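Local coordinates for uncharacterized protein (Desulfotomaculum acetoxidans, PDB 3U4Y) that is of unknown function but folds as a seven-bladed beta-propeller related to the lactonase family, at residues S9-V14 / I22-T27; D28-L33 / K305-V310. One frame throughout, in Å; residues are numbered along the deposited sequence.

Contact 1: residues S9-V14 / I22-T27; sequences SNFGIV and ISFFST
Phe25 leans across the hairpin and lays one face of its ring over the backbone of Gly12, with Gly12 N 4.0 Å above the ring plane and over its centre. The tilt comes from chi1, 59°, which sets CG between the backbone N and the carbonyl carbon and swings the ring toward the partner strand. Glycine suits the place opposite, because a beta carbon there would run into the ring; the pairing is the kind described as aromatic rescue of a glycine. Beneath the ring the two residues form a hydrogen-bonded antiparallel pair, Gly12 N to Phe25 O and Phe25 N to Gly12 O, each 2.9 Å. The second N-H reaches its carbonyl from above the carbonyl plane. Val14 and Ser23 form a second hydrogen-bonded pair, Val14 N to Ser23 O and Ser23 N to Val14 O, and Val14 CG1 stands 4.1 Å from Ser23 CB. An alanine in place of Phe25 would probably leave the backbone of Gly12 without its apolar cover and cost the hairpin much of its buried surface on this side.

These strands are the middle pair of a propeller blade, flanked by strand 32-37 outside and the C-terminal strand 319-321 inside. The face that carries Phe11, Ile13 and Phe24 is largely apolar, as befits a surface packed against strand 42-47 of the next blade. Here Phe24 and Ile13 lie side by side, pointing the same way: Ile13 CG1, anti to the backbone N, sits over one ring face toward the rim, while Ile13 CB is 3.9 Å from Phe24 CE1. Phe11 CD1 comes to the edge of that ring, 4.1 Å from Phe24 CD1. At the outgoing end Thr27 N makes a weak, bent bond (138°) to Asn10 O, and Asn10 OD1 is held by Lys282.

Contact 2: residues D28-L33 / K305-V310; sequences DTLEIL and KVVGYV
Apolar packing carries this contact, and nearly all of it runs through Leu30. Its CG lies anti to the carbonyl carbon (chi1 -66°), and from there the side chain reaches toward strand 306-309. At the tip, Leu30 CD1 meets Val307 CG2 at 3.7 Å, the two side chains crossing at about a right angle, and Leu30 CD1 also passes 4.0 Å from Gly308 O. Nearer the root, Leu30 CB stands 4.1 Å from Val310 CG1, and CD2 touches the same methyl. A long, branched residue suits this place, since one branch can serve Val307 while the other stays with Val310.

Backbone closeness adds the rest without any hydrogen bonding between the segments: Leu30 O lies 3.6 Å from Val310 CA. Leu30 itself has a positive phi (73°), a turn conformation, and its N is weakly bonded to Ser26 OG.

The strand on the other side is irregular. Val307 and Gly308 both face Val299 in a classic beta bulge, and Gly308, with phi 133°, has a conformation that calls for glycine. The turn before strand 32-37 thus rests on the outermost strand of the last blade, 306-309, a blade-to-blade junction at the rim of a seven-bladed beta-propeller.

From the N terminus the chain first makes contact 1, which closes the hairpin of strands 11-16 and 21-26, with seven residues between its segments. It then turns through 28-31 into strand 32-37, the outer edge of the same sheet, and there contact 2 opens. Its partner arrives only 271 residues later, after the chain has circled through the other blades, so the two contacts follow in series, neither enclosing nor crossing the other. They meet where strand 21-26 runs beside the start of strand 32-37 and the turn before it: Phe24 O probably accepts a hydrogen bond from Leu33 N, and Ser26 N probably gives one to Glu31 O. Contact 1 pairs the two middle strands of the first blade; contact 2 joins that blade to the last one, whose chain goes on to supply strand 319-321.

Contact 1: residues S9-V14 / I22-T27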
ATOM      1  N   SER A   9      -6.885  17.471  -9.108  1.00 81.03           N
ATOM      2  CA  SER A   9      -6.861  16.069  -8.748  1.00 74.42           C
ATOM      3  C   SER A   9      -5.759  15.356  -9.505  1.00 76.77           C
ATOM      4  O   SER A   9      -5.761  14.132  -9.641  1.00 86.88           O
ATOM      5  CB  SER A   9      -8.214  15.432  -9.013  1.00 67.10           C
ATOM      6  OG  SER A   9      -9.161  15.916  -8.080  1.00 62.83           O
ATOM      7  N   ASN A  10      -4.803  16.138  -9.985  1.00 64.78           N
ATOM      8  CA  ASN A  10      -3.644  15.576 -10.644  1.00 59.51           C
ATOM      9  C   ASN A  10      -2.400  15.730  -9.790  1.00 53.51           C
ATOM     10  O   ASN A  10      -1.528  16.559 -10.053  1.00 53.67           O
ATOM     11  CB  ASN A  10      -3.488  16.179 -12.029  1.00 59.11           C
ATOM     12  CG  ASN A  10      -4.570  15.717 -12.963  1.00 57.09           C
ATOM     13  OD1 ASN A  10      -5.718  16.148 -12.853  1.00 61.94           O
ATOM     14  ND2 ASN A  10      -4.227  14.800 -13.866  1.00 50.07           N
ATOM     15  N   PHE A  11      -2.337  14.906  -8.755  1.00 48.34           N
ATOM     16  CA  PHE A  11      -1.311  15.040  -7.744  1.00 43.14           C
ATOM     17  C   PHE A  11      -1.168  13.763  -6.932  1.00 39.06           C
ATOM     18  O   PHE A  11      -2.047  12.899  -6.932  1.00 42.52           O
ATOM     19  CB  PHE A  11      -1.666  16.194  -6.803  1.00 39.96           C
ATOM     20  CG  PHE A  11      -2.632  15.817  -5.708  1.00 34.21           C
ATOM     21  CD1 PHE A  11      -2.188  15.220  -4.540  1.00 35.24           C
ATOM     22  CD2 PHE A  11      -3.980  16.063  -5.844  1.00 36.30           C
ATOM     23  CE1 PHE A  11      -3.087  14.873  -3.536  1.00 39.88           C
ATOM     24  CE2 PHE A  11      -4.876  15.719  -4.835  1.00 37.66           C
ATOM     25  CZ  PHE A  11      -4.434  15.129  -3.687  1.00 30.38           C
ATOM     26  N   GLY A  12      -0.065  13.672  -6.210  1.00 30.47           N
ATOM     27  CA  GLY A  12       0.195  12.529  -5.363  1.00 34.81           C
ATOM     28  C   GLY A  12       1.087  12.900  -4.196  1.00 42.20           C
ATOM     29  O   GLY A  12       1.592  14.012  -4.114  1.00 53.65           O
ATOM     30  N   ILE A  13       1.294  11.952  -3.294  1.00 35.74           N
ATOM     31  CA  ILE A  13       2.061  12.207  -2.089  1.00 37.40           C
ATOM     32  C   ILE A  13       3.106  11.112  -1.897  1.00 31.32           C
ATOM     33  O   ILE A  13       2.840   9.958  -2.163  1.00 33.63           O
ATOM     34  CB  ILE A  13       1.132  12.322  -0.848  1.00 41.52           C
ATOM     35  CG1 ILE A  13       1.944  12.517   0.424  1.00 41.66           C
ATOM     36  CG2 ILE A  13       0.213  11.104  -0.699  1.00 30.57           C
ATOM     37  CD1 ILE A  13       1.111  12.322   1.655  1.00 46.29           C
ATOM     38  N   VAL A  14       4.298  11.479  -1.452  1.00 27.01           N
ATOM     39  CA  VAL A  14       5.359  10.504  -1.274  1.00 29.41           C
ATOM     40  C   VAL A  14       6.168  10.783  -0.022  1.00 34.05           C
ATOM     41  O   VAL A  14       6.501  11.932   0.281  1.00 38.57           O
ATOM     42  CB  VAL A  14       6.302  10.463  -2.484  1.00 31.19           C
ATOM     43  CG1 VAL A  14       6.992  11.804  -2.672  1.00 35.68           C
ATOM     44  CG2 VAL A  14       7.319   9.346  -2.322  1.00 23.02           C
ATOM     45  N   ILE A  22       7.419  14.783   3.880  1.00 32.12           N
ATOM     46  CA  ILE A  22       6.569  14.249   2.823  1.00 26.93           C
ATOM     47  C   ILE A  22       6.443  15.318   1.740  1.00 31.73           C
ATOM     48  O   ILE A  22       6.559  16.499   2.018  1.00 30.55           O
ATOM     49  CB  ILE A  22       5.152  13.943   3.316  1.00 31.45           C
ATOM     50  CG1 ILE A  22       4.281  15.190   3.181  1.00 31.83           C
ATOM     51  CG2 ILE A  22       5.161  13.468   4.744  1.00 36.38           C
ATOM     52  CD1 ILE A  22       3.064  15.176   4.061  1.00 32.73           C
ATOM     53  N   SER A  23       6.206  14.896   0.504  1.00 39.48           N
ATOM     54  CA  SER A  23       6.047  15.810  -0.620  1.00 34.13           C
ATOM     55  C   SER A  23       4.781  15.501  -1.397  1.00 35.07           C
ATOM     56  O   SER A  23       4.396  14.350  -1.541  1.00 44.18           O
ATOM     57  CB  SER A  23       7.223  15.701  -1.593  1.00 35.58           C
ATOM     58  OG  SER A  23       8.440  16.083  -0.994  1.00 40.81           O
ATOM     59  N   PHE A  24       4.139  16.544  -1.896  1.00 27.49           N
ATOM     60  CA  PHE A  24       3.068  16.398  -2.840  1.00 27.51           C
ATOM     61  C   PHE A  24       3.695  16.768  -4.154  1.00 40.32           C
ATOM     62  O   PHE A  24       4.506  17.679  -4.209  1.00 43.46           O
ATOM     63  CB  PHE A  24       1.945  17.352  -2.506  1.00 25.74           C
ATOM     64  CG  PHE A  24       1.192  16.989  -1.270  1.00 29.34           C
ATOM     65  CD1 PHE A  24       0.132  16.110  -1.323  1.00 35.63           C
ATOM     66  CD2 PHE A  24       1.531  17.530  -0.054  1.00 26.39           C
ATOM     67  CE1 PHE A  24      -0.580  15.788  -0.181  1.00 37.54           C
ATOM     68  CE2 PHE A  24       0.824  17.201   1.084  1.00 25.81           C
ATOM     69  CZ  PHE A  24      -0.231  16.338   1.018  1.00 24.15           C
ATOM     70  N   PHE A  25       3.340  16.047  -5.204  1.00 45.39           N
ATOM     71  CA  PHE A  25       3.917  16.272  -6.516  1.00 45.94           C
ATOM     72  C   PHE A  25       2.776  16.244  -7.532  1.00 55.00           C
ATOM     73  O   PHE A  25       1.723  15.650  -7.283  1.00 50.96           O
ATOM     74  CB  PHE A  25       4.959  15.185  -6.819  1.00 33.69           C
ATOM     75  CG  PHE A  25       4.397  13.801  -6.799  1.00 47.55           C
ATOM     76  CD1 PHE A  25       4.147  13.121  -7.976  1.00 50.21           C
ATOM     77  CD2 PHE A  25       4.083  13.184  -5.600  1.00 63.04           C
ATOM     78  CE1 PHE A  25       3.600  11.839  -7.960  1.00 48.46           C
ATOM     79  CE2 PHE A  25       3.546  11.899  -5.574  1.00 62.65           C
ATOM     80  CZ  PHE A  25       3.298  11.232  -6.760  1.00 56.60           C
ATOM     81  N   SER A  26       2.963  16.896  -8.672  1.00 54.70           N
ATOM     82  CA  SER A  26       1.954  16.804  -9.708  1.00 46.13           C
ATOM     83  C   SER A  26       2.238  15.629 -10.634  1.00 50.85           C
ATOM     84  O   SER A  26       3.367  15.427 -11.083  1.00 50.50           O
ATOM     85  CB  SER A  26       1.861  18.091 -10.510  1.00 33.62           C
ATOM     86  OG  SER A  26       2.342  17.892 -11.827  1.00 39.29           O
ATOM     87  N   THR A  27       1.185  14.854 -10.877  1.00 43.85           N
ATOM     88  CA  THR A  27       1.097  13.846 -11.918  1.00 40.00           C
ATOM     89  C   THR A  27       1.408  14.357 -13.343  1.00 48.79           C
ATOM     90  O   THR A  27       1.845  13.586 -14.204  1.00 48.88           O
ATOM     91  CB  THR A  27      -0.338  13.356 -11.912  1.00 51.30           C
ATOM     92  OG1 THR A  27      -0.603  12.738 -10.649  1.00 53.17           O
ATOM     93  CG2 THR A  27      -0.621  12.392 -13.067  1.00 59.89           C
TER

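Contact 2: residues D28-L33 / K305-V310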
ATOM      1  N   ASP A  28       1.180  15.651 -13.581  1.00 54.74           N
ATOM      2  CA  ASP A  28       1.255  16.254 -14.921  1.00 60.60           C
ATOM      3  C   ASP A  28       2.632  16.783 -15.279  1.00 57.45           C
ATOM      4  O   ASP A  28       3.288  16.288 -16.198  1.00 57.19           O
ATOM      5  CB  ASP A  28       0.298  17.448 -15.026  1.00 70.11           C
ATOM      6  CG  ASP A  28      -1.155  17.065 -14.841  1.00 69.21           C
ATOM      7  OD1 ASP A  28      -1.634  16.149 -15.555  1.00 67.33           O
ATOM      8  OD2 ASP A  28      -1.810  17.692 -13.973  1.00 59.33           O
ATOM      9  N   THR A  29       3.025  17.838 -14.568  1.00 51.86           N
ATOM     10  CA  THR A  29       4.291  18.527 -14.787  1.00 54.41           C
ATOM     11  C   THR A  29       5.466  17.733 -14.253  1.00 60.80           C
ATOM     12  O   THR A  29       6.580  17.823 -14.778  1.00 61.58           O
ATOM     13  CB  THR A  29       4.308  19.863 -14.046  1.00 55.67           C
ATOM     14  OG1 THR A  29       3.480  19.764 -12.882  1.00 50.99           O
ATOM     15  CG2 THR A  29       3.790  20.977 -14.934  1.00 66.48           C
ATOM     16  N   LEU A  30       5.212  16.984 -13.184  1.00 64.08           N
ATOM     17  CA  LEU A  30       6.248  16.208 -12.520  1.00 60.50           C
ATOM     18  C   LEU A  30       7.202  17.106 -11.747  1.00 64.70           C
ATOM     19  O   LEU A  30       8.423  17.031 -11.920  1.00 70.63           O
ATOM     20  CB  LEU A  30       7.013  15.355 -13.529  1.00 48.28           C
ATOM     21  CG  LEU A  30       6.119  14.282 -14.129  1.00 40.41           C
ATOM     22  CD1 LEU A  30       6.919  13.265 -14.942  1.00 38.78           C
ATOM     23  CD2 LEU A  30       5.384  13.619 -12.995  1.00 38.00           C
ATOM     24  N   GLU A  31       6.632  17.958 -10.900  1.00 55.20           N
ATOM     25  CA  GLU A  31       7.414  18.824 -10.040  1.00 55.51           C
ATOM     26  C   GLU A  31       6.766  18.828  -8.670  1.00 50.22           C
ATOM     27  O   GLU A  31       5.609  18.418  -8.523  1.00 46.06           O
ATOM     28  CB  GLU A  31       7.455  20.234 -10.611  1.00 66.38           C
ATOM     29  CG  GLU A  31       8.097  20.326 -11.987  1.00 83.22           C
ATOM     30  CD  GLU A  31       7.700  21.590 -12.735  1.00 94.45           C
ATOM     31  OE1 GLU A  31       7.083  22.478 -12.108  1.00 97.77           O
ATOM     32  OE2 GLU A  31       7.994  21.691 -13.948  1.00 95.04           O
ATOM     33  N   ILE A  32       7.505  19.275  -7.661  1.00 45.04           N
ATOM     34  CA  ILE A  32       6.957  19.327  -6.305  1.00 49.62           C
ATOM     35  C   ILE A  32       5.781  20.307  -6.217  1.00 54.46           C
ATOM     36  O   ILE A  32       5.617  21.177  -7.068  1.00 59.15           O
ATOM     37  CB  ILE A  32       8.024  19.702  -5.236  1.00 35.66           C
ATOM     38  CG1 ILE A  32       9.234  18.773  -5.306  1.00 40.70           C
ATOM     39  CG2 ILE A  32       7.427  19.686  -3.847  1.00 33.12           C
ATOM     40  CD1 ILE A  32      10.068  19.029  -6.530  1.00 50.03           C
ATOM     41  N   LEU A  33       4.973  20.157  -5.176  1.00 47.62           N
ATOM     42  CA  LEU A  33       3.820  21.009  -4.941  1.00 41.20           C
ATOM     43  C   LEU A  33       3.921  21.700  -3.593  1.00 42.92           C
ATOM     44  O   LEU A  33       3.760  22.915  -3.489  1.00 31.12           O
ATOM     45  CB  LEU A  33       2.561  20.157  -4.918  1.00 42.72           C
ATOM     46  CG  LEU A  33       1.533  20.420  -5.992  1.00 44.45           C
ATOM     47  CD1 LEU A  33       2.239  20.454  -7.328  1.00 45.29           C
ATOM     48  CD2 LEU A  33       0.513  19.313  -5.928  1.00 46.27           C
ATOM     49  N   LYS A 305       8.222   2.816 -21.353  1.00 41.79           N
ATOM     50  CA  LYS A 305       8.871   4.071 -21.697  1.00 45.90           C
ATOM     51  C   LYS A 305       9.056   4.888 -20.430  1.00 46.95           C
ATOM     52  O   LYS A 305       8.096   5.147 -19.689  1.00 39.45           O
ATOM     53  CB  LYS A 305       8.083   4.874 -22.740  1.00 52.41           C
ATOM     54  CG  LYS A 305       8.736   6.230 -23.108  1.00 64.34           C
ATOM     55  CD  LYS A 305       7.717   7.266 -23.643  1.00 71.29           C
ATOM     56  CE  LYS A 305       8.090   8.711 -23.237  1.00 69.43           C
ATOM     57  NZ  LYS A 305       6.928   9.664 -23.239  1.00 60.05           N
ATOM     58  N   VAL A 306      10.303   5.267 -20.177  1.00 50.41           N
ATOM     59  CA  VAL A 306      10.616   6.209 -19.107  1.00 49.97           C
ATOM     60  C   VAL A 306      10.159   7.607 -19.509  1.00 44.98           C
ATOM     61  O   VAL A 306      10.328   8.021 -20.653  1.00 53.58           O
ATOM     62  CB  VAL A 306      12.121   6.209 -18.790  1.00 41.33           C
ATOM     63  CG1 VAL A 306      12.930   5.990 -20.061  1.00 39.17           C
ATOM     64  CG2 VAL A 306      12.514   7.488 -18.095  1.00 34.51           C
ATOM     65  N   VAL A 307       9.560   8.333 -18.580  1.00 36.18           N
ATOM     66  CA  VAL A 307       9.021   9.631 -18.938  1.00 40.92           C
ATOM     67  C   VAL A 307       9.701  10.779 -18.203  1.00 36.98           C
ATOM     68  O   VAL A 307       9.577  11.923 -18.616  1.00 36.04           O
ATOM     69  CB  VAL A 307       7.513   9.704 -18.699  1.00 47.01           C
ATOM     70  CG1 VAL A 307       6.908   8.304 -18.664  1.00 44.21           C
ATOM     71  CG2 VAL A 307       7.228  10.471 -17.419  1.00 52.40           C
ATOM     72  N   GLY A 308      10.412  10.471 -17.122  1.00 38.38           N
ATOM     73  CA  GLY A 308      11.200  11.458 -16.401  1.00 39.49           C
ATOM     74  C   GLY A 308      10.967  11.372 -14.906  1.00 51.77           C
ATOM     75  O   GLY A 308       9.977  10.780 -14.480  1.00 54.79           O
ATOM     76  N   TYR A 309      11.865  11.959 -14.110  1.00 58.59           N
ATOM     77  CA  TYR A 309      11.749  11.931 -12.644  1.00 57.02           C
ATOM     78  C   TYR A 309      11.244  13.271 -12.097  1.00 57.42           C
ATOM     79  O   TYR A 309      11.177  14.252 -12.842  1.00 68.67           O
ATOM     80  CB  TYR A 309      13.081  11.518 -11.995  1.00 49.99           C
ATOM     81  CG  TYR A 309      14.211  12.535 -12.090  1.00 63.65           C
ATOM     82  CD1 TYR A 309      14.783  13.079 -10.938  1.00 72.50           C
ATOM     83  CD2 TYR A 309      14.720  12.945 -13.324  1.00 70.11           C
ATOM     84  CE1 TYR A 309      15.824  14.011 -11.014  1.00 77.55           C
ATOM     85  CE2 TYR A 309      15.768  13.877 -13.410  1.00 75.31           C
ATOM     86  CZ  TYR A 309      16.311  14.408 -12.249  1.00 80.52           C
ATOM     87  OH  TYR A 309      17.340  15.330 -12.316  1.00 85.95           O
ATOM     88  N   VAL A 310      10.868  13.316 -10.818  1.00 43.85           N
ATOM     89  CA  VAL A 310      10.479  14.587 -10.203  1.00 49.09           C
ATOM     90  C   VAL A 310      11.677  15.245  -9.538  1.00 64.55           C
ATOM     91  O   VAL A 310      12.517  14.582  -8.927  1.00 76.81           O
ATOM     92  CB  VAL A 310       9.339  14.466  -9.163  1.00 44.85           C
ATOM     93  CG1 VAL A 310       8.048  14.039  -9.811  1.00 35.10           C
ATOM     94  CG2 VAL A 310       9.726  13.509  -8.088  1.00 57.13           C
TER